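PDB 5EWP: ARO (armadillo repeats only protein) from Plasmodium falciparum Santa Lucia, which probably serves as an armadillo-repeat protein-binding scaffold in the translocation and attachment of rhoptries to the apical pole of the malaria parasite. Local coordinates for residues A[101-106]-A[142-147]; A[128-133]-A[153-158]. One frame throughout, in Å; residues are numbered along the deposited sequence.

In the fold
Both contacts lie in the armadillo stack of this mainly helical chain and share helix 142-156. Contact 1 packs the first turns of that helix against helix 100-113, with helices 118-126 and 130-136 in between along the chain; contact 2 uses the end of the same helix, through Ile155, against helix 130-136, which directly precedes it. Their segments alternate in the order 101-106, 128-133, 142-147 and 153-158. The centres lie about 14 Å apart and the nearest atoms about 6 Å, so the two do not touch. Helix 142-156 is therefore gripped near both ends, and apolar packing ties it to the preceding part of the superhelix, the kind of continuous surface on which armadillo proteins generally bind partners.

Contact 1 of 2, residues A[101-106]-A[142-147]; sequences DRVHAA and DGMKAA
Between the two segments Met144 makes all the contacts, meeting Val103 with its methyl and His104 with its sulfur. The apolar part is a single approach: CE of Met144 lies 4.0 Å from CG1 of Val103, and the two side chains run across each other at about a right angle. Methionine suits this place because its unbranched, flexible chain can cross from one helix to the other, whose nearest CA atoms, those of His104 and Met144, lie 7.3 Å apart. From the helix the chain first extends with CG anti to the backbone N (chi1 175°), then bends at chi2 (69°), which carries the sulfur and methyl across. Val103 offers a compact branch, with CG1 doing the touching. Val107, one turn beyond Val103, continues the packing against Met144 and Ala147.

The second interaction is between sulfur and aromatic ring. SD of Met144 stands 4.9 Å from the centroid of the His104 imidazole, 62° off the ring normal, an oblique approach in which CD2 is the ring atom met, at 4.0 Å. The ring is set by neighbours rather than by the sulfur: ND1 is hydrogen-bonded to the backbone N of Ala53, and Trp51 meets the imidazole edge-to-face. ND1 must therefore act as acceptor, consistent with a neutral imidazole protonated on NE2.

No hydrogen bond crosses between the two segments of this armadillo stack; with 105 Å² buried in all, their association here probably rests mainly on dispersion, with at most a weak contribution from the obliquely placed sulfur, and such forces demand shape complementarity more than exact angles.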
loop_
_atom_site.group_PDB
_atom_site.type_symbol
_atom_site.label_atom_id
_atom_site.label_comp_id
_atom_site.label_asym_id
_atom_site.label_seq_id
_atom_site.Cartn_x
_atom_site.Cartn_y
_atom_site.Cartn_z
ATOM N N ASP A 101 -0.621 -14.319 -4.448
ATOM C CA ASP A 101 0.471 -13.685 -5.189
ATOM C C ASP A 101 -0.029 -12.547 -6.082
ATOM O O ASP A 101 0.677 -11.573 -6.290
ATOM C CB ASP A 101 1.252 -14.712 -6.024
ATOM C CG ASP A 101 0.365 -15.549 -6.930
ATOM O OD1 ASP A 101 -0.671 -16.063 -6.462
ATOM O OD2 ASP A 101 0.728 -15.701 -8.117
ATOM N N ARG A 102 -1.257 -12.659 -6.575
ATOM C CA ARG A 102 -1.843 -11.599 -7.392
ATOM C C ARG A 102 -2.149 -10.371 -6.556
ATOM O O ARG A 102 -1.865 -9.225 -6.959
ATOM C CB ARG A 102 -3.122 -12.107 -8.090
ATOM C CG ARG A 102 -2.813 -12.896 -9.349
ATOM C CD ARG A 102 -4.063 -13.417 -10.069
ATOM N NE ARG A 102 -3.631 -14.171 -11.228
ATOM C CZ ARG A 102 -3.609 -13.698 -12.470
ATOM N NH1 ARG A 102 -4.071 -12.482 -12.735
ATOM N NH2 ARG A 102 -3.157 -14.460 -13.459
ATOM N N VAL A 103 -2.739 -10.597 -5.390
ATOM C CA VAL A 103 -3.059 -9.478 -4.507
ATOM C C VAL A 103 -1.767 -8.811 -4.056
ATOM O O VAL A 103 -1.630 -7.597 -4.127
ATOM C CB VAL A 103 -3.855 -9.904 -3.285
ATOM C CG1 VAL A 103 -4.091 -8.674 -2.375
ATOM C CG2 VAL A 103 -5.179 -10.531 -3.715
ATOM N N HIS A 104 -0.804 -9.615 -3.594
ATOM C CA HIS A 104 0.436 -9.031 -3.089
ATOM C C HIS A 104 1.168 -8.221 -4.143
ATOM O O HIS A 104 1.648 -7.132 -3.861
ATOM C CB HIS A 104 1.356 -10.119 -2.554
ATOM C CG HIS A 104 0.891 -10.716 -1.267
ATOM N ND1 HIS A 104 1.518 -11.795 -0.680
ATOM C CD2 HIS A 104 -0.113 -10.362 -0.431
ATOM C CE1 HIS A 104 0.896 -12.102 0.444
ATOM N NE2 HIS A 104 -0.090 -11.239 0.625
ATOM N N ALA A 105 1.251 -8.754 -5.356
ATOM C CA ALA A 105 1.954 -8.064 -6.427
ATOM C C ALA A 105 1.278 -6.731 -6.742
ATOM O O ALA A 105 1.954 -5.729 -6.970
ATOM C CB ALA A 105 2.024 -8.945 -7.679
ATOM N N ALA A 106 -0.053 -6.727 -6.733
ATOM C CA ALA A 106 -0.825 -5.500 -6.971
ATOM C C ALA A 106 -0.617 -4.470 -5.870
ATOM O O ALA A 106 -0.480 -3.283 -6.148
ATOM C CB ALA A 106 -2.341 -5.833 -7.113
ATOM N N ASP A 142 3.083 -8.020 8.074
ATOM C CA ASP A 142 3.427 -6.630 8.357
ATOM C C ASP A 142 3.722 -5.816 7.095
ATOM O O ASP A 142 3.338 -4.653 7.005
ATOM C CB ASP A 142 4.614 -6.559 9.319
ATOM C CG ASP A 142 4.894 -5.137 9.792
ATOM O OD1 ASP A 142 3.950 -4.460 10.268
ATOM O OD2 ASP A 142 6.062 -4.703 9.703
ATOM N N GLY A 143 4.407 -6.416 6.123
ATOM C CA GLY A 143 4.748 -5.690 4.906
ATOM C C GLY A 143 3.510 -5.261 4.141
ATOM O O GLY A 143 3.429 -4.159 3.606
ATOM N N MET A 144 2.546 -6.166 4.088
ATOM C CA MET A 144 1.250 -5.936 3.459
ATOM C C MET A 144 0.474 -4.812 4.160
ATOM O O MET A 144 0.031 -3.860 3.527
ATOM C CB MET A 144 0.465 -7.247 3.488
ATOM C CG MET A 144 -0.959 -7.183 2.992
ATOM S SD MET A 144 -1.128 -6.905 1.237
ATOM C CE MET A 144 -2.916 -7.084 1.102
ATOM N N LYS A 145 0.320 -4.908 5.476
ATOM C CA LYS A 145 -0.486 -3.905 6.169
ATOM C C LYS A 145 0.174 -2.527 6.111
ATOM O O LYS A 145 -0.514 -1.522 5.953
ATOM C CB LYS A 145 -0.760 -4.325 7.622
ATOM C CG LYS A 145 0.450 -4.358 8.538
ATOM C CD LYS A 145 0.207 -5.252 9.773
ATOM C CE LYS A 145 -1.229 -5.217 10.232
ATOM N NZ LYS A 145 -1.416 -5.932 11.523
ATOM N N ALA A 146 1.500 -2.479 6.184
ATOM C CA ALA A 146 2.208 -1.206 6.126
ATOM C C ALA A 146 2.138 -0.569 4.739
ATOM O O ALA A 146 1.958 0.642 4.629
ATOM C CB ALA A 146 3.654 -1.389 6.535
ATOM N N ALA A 147 2.283 -1.384 3.692
ATOM C CA ALA A 147 2.210 -0.897 2.317
ATOM C C ALA A 147 0.812 -0.375 1.997
ATOM O O ALA A 147 0.662 0.658 1.332
ATOM C CB ALA A 147 2.607 -1.994 1.328
#

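Contact 2 of 2, residues A[128-133]-A[153-158]; sequences GALPYL and RNIFVL
Behind Ile155, which reaches Leu130 and Leu133 with its terminal methyl, two flat groups sit on its own helix: the guanidinium of Arg153, on the side turned from the leucines, and the ring of Phe156. The guanidinium takes Asn154 OD1 at its edge, in plane: NH1 donates to OD1 over 2.9 Å with an N-H...O angle of 153°, and approaches tilted 20° from the carbonyl plane. Its NE pairs with Asp203 in a salt bridge, so two oxygens on separate residues fix its rotation, while ND2 of Asn154 is hydrogen-bonded to Ser114. Phe156 lays one face against its own helix, with CA of Arg153 3.5 Å above the ring plane and over its centre. Its first torsion (chi1 65°) sets CG beside both the backbone N and the carbonyl carbon, folding the ring back over the preceding turn; Phe166 also meets this ring.

Between the segments the bonding is wholly apolar. CD1 of Ile155 lies 4.0 Å from CD1 of Leu133, the side chains crossing at about a right angle, and 4.3 Å from CD2 of Leu130. A long CG1-CD1 arm makes isoleucine apt here, since one methyl serves two leucines on the neighbouring helix.

This is the interior packing of an armadillo fold, where consecutive helices bury aliphatic residues between them. Phe125 touches both Leu130 and Ile155, so helix 118-126 completes the same hydrophobic layer. That helix ends in a Schellman motif at Gly128, whose positive phi would jam a side chain against the preceding carbonyl O. Pro131 follows in the first turn of helix 130-136, a position where a backbone N-H is not needed.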
loop_
_atom_site.group_PDB
_atom_site.type_symbol
_atom_site.label_atom_id
_atom_site.label_comp_id
_atom_site.label_asym_id
_atom_site.label_seq_id
_atom_site.Cartn_x
_atom_site.Cartn_y
_atom_site.Cartn_z
ATOM N N GLY A 128 -11.317 3.288 -7.545
ATOM C CA GLY A 128 -11.893 2.480 -6.478
ATOM C C GLY A 128 -10.942 1.618 -5.650
ATOM O O GLY A 128 -11.343 0.601 -5.094
ATOM N N ALA A 129 -9.688 2.042 -5.538
ATOM C CA ALA A 129 -8.684 1.265 -4.807
ATOM C C ALA A 129 -8.898 1.245 -3.296
ATOM O O ALA A 129 -8.517 0.289 -2.649
ATOM C CB ALA A 129 -7.291 1.794 -5.099
ATOM N N LEU A 130 -9.453 2.314 -2.723
ATOM C CA LEU A 130 -9.432 2.456 -1.265
ATOM C C LEU A 130 -10.042 1.290 -0.465
ATOM O O LEU A 130 -9.425 0.843 0.500
ATOM C CB LEU A 130 -10.116 3.764 -0.839
ATOM C CG LEU A 130 -9.291 5.049 -0.812
ATOM C CD1 LEU A 130 -10.101 6.163 -0.130
ATOM C CD2 LEU A 130 -7.934 4.866 -0.128
ATOM N N PRO A 131 -11.238 0.795 -0.848
ATOM C CA PRO A 131 -11.794 -0.295 -0.026
ATOM C C PRO A 131 -10.868 -1.512 0.049
ATOM O O PRO A 131 -10.770 -2.151 1.108
ATOM C CB PRO A 131 -13.093 -0.663 -0.753
ATOM C CG PRO A 131 -13.479 0.558 -1.488
ATOM C CD PRO A 131 -12.179 1.220 -1.903
ATOM N N TYR A 132 -10.191 -1.817 -1.055
ATOM C CA TYR A 132 -9.284 -2.967 -1.096
ATOM C C TYR A 132 -8.048 -2.693 -0.254
ATOM O O TYR A 132 -7.582 -3.554 0.482
ATOM C CB TYR A 132 -8.880 -3.288 -2.535
ATOM C CG TYR A 132 -10.067 -3.603 -3.399
ATOM C CD1 TYR A 132 -10.675 -4.849 -3.344
ATOM C CD2 TYR A 132 -10.617 -2.634 -4.238
ATOM C CE1 TYR A 132 -11.782 -5.136 -4.122
ATOM C CE2 TYR A 132 -11.726 -2.915 -5.019
ATOM C CZ TYR A 132 -12.302 -4.174 -4.956
ATOM O OH TYR A 132 -13.402 -4.467 -5.724
ATOM N N LEU A 133 -7.517 -1.479 -0.359
ATOM C CA LEU A 133 -6.329 -1.135 0.406
ATOM C C LEU A 133 -6.635 -1.081 1.901
ATOM O O LEU A 133 -5.801 -1.460 2.726
ATOM C CB LEU A 133 -5.765 0.192 -0.078
ATOM C CG LEU A 133 -5.253 0.203 -1.522
ATOM C CD1 LEU A 133 -4.977 1.635 -1.939
ATOM C CD2 LEU A 133 -4.006 -0.644 -1.663
ATOM N N ARG A 153 -2.579 6.593 2.673
ATOM C CA ARG A 153 -2.168 7.933 3.090
ATOM C C ARG A 153 -1.742 8.766 1.891
ATOM O O ARG A 153 -2.098 9.951 1.788
ATOM C CB ARG A 153 -1.046 7.861 4.119
ATOM C CG ARG A 153 -0.452 9.232 4.509
ATOM C CD ARG A 153 0.778 9.564 3.677
ATOM N NE ARG A 153 1.264 10.919 3.941
ATOM C CZ ARG A 153 2.067 11.585 3.123
ATOM N NH1 ARG A 153 2.460 11.028 1.991
ATOM N NH2 ARG A 153 2.476 12.808 3.436
ATOM N N ASN A 154 -0.973 8.157 0.991
ATOM C CA ASN A 154 -0.497 8.898 -0.185
ATOM C C ASN A 154 -1.665 9.402 -1.015
ATOM O O ASN A 154 -1.597 10.487 -1.616
ATOM C CB ASN A 154 0.454 8.035 -1.028
ATOM C CG ASN A 154 1.813 7.818 -0.342
ATOM O OD1 ASN A 154 2.146 8.502 0.620
ATOM N ND2 ASN A 154 2.602 6.882 -0.857
ATOM N N ILE A 155 -2.747 8.632 -1.026
ATOM C CA ILE A 155 -3.979 9.054 -1.688
ATOM C C ILE A 155 -4.739 10.104 -0.874
ATOM O O ILE A 155 -5.064 11.167 -1.416
ATOM C CB ILE A 155 -4.914 7.844 -1.959
ATOM C CG1 ILE A 155 -4.271 6.922 -2.997
ATOM C CG2 ILE A 155 -6.284 8.293 -2.447
ATOM C CD1 ILE A 155 -4.857 5.490 -2.994
ATOM N N PHE A 156 -5.035 9.844 0.405
ATOM C CA PHE A 156 -6.025 10.715 1.048
ATOM C C PHE A 156 -5.477 12.094 1.414
ATOM O O PHE A 156 -6.260 13.016 1.611
ATOM C CB PHE A 156 -6.718 10.055 2.282
ATOM C CG PHE A 156 -5.831 9.746 3.489
ATOM C CD1 PHE A 156 -5.120 10.730 4.160
ATOM C CD2 PHE A 156 -5.824 8.458 4.024
ATOM C CE1 PHE A 156 -4.364 10.425 5.289
ATOM C CE2 PHE A 156 -5.080 8.153 5.146
ATOM C CZ PHE A 156 -4.353 9.121 5.783
ATOM N N VAL A 157 -4.161 12.271 1.475
ATOM C CA VAL A 157 -3.655 13.608 1.815
ATOM C C VAL A 157 -3.932 14.638 0.720
ATOM O O VAL A 157 -3.876 15.844 0.972
ATOM C CB VAL A 157 -2.151 13.616 2.105
ATOM C CG1 VAL A 157 -1.844 12.780 3.338
ATOM C CG2 VAL A 157 -1.354 13.132 0.909
ATOM N N LEU A 158 -4.278 14.178 -0.475
ATOM C CA LEU A 158 -4.423 15.079 -1.619
ATOM C C LEU A 158 -5.750 15.844 -1.664
ATOM O O LEU A 158 -5.836 16.909 -2.289
ATOM C CB LEU A 158 -4.247 14.282 -2.913
ATOM C CG LEU A 158 -2.850 13.704 -3.135
ATOM C CD1 LEU A 158 -2.853 12.916 -4.435
ATOM C CD2 LEU A 158 -1.793 14.806 -3.173
#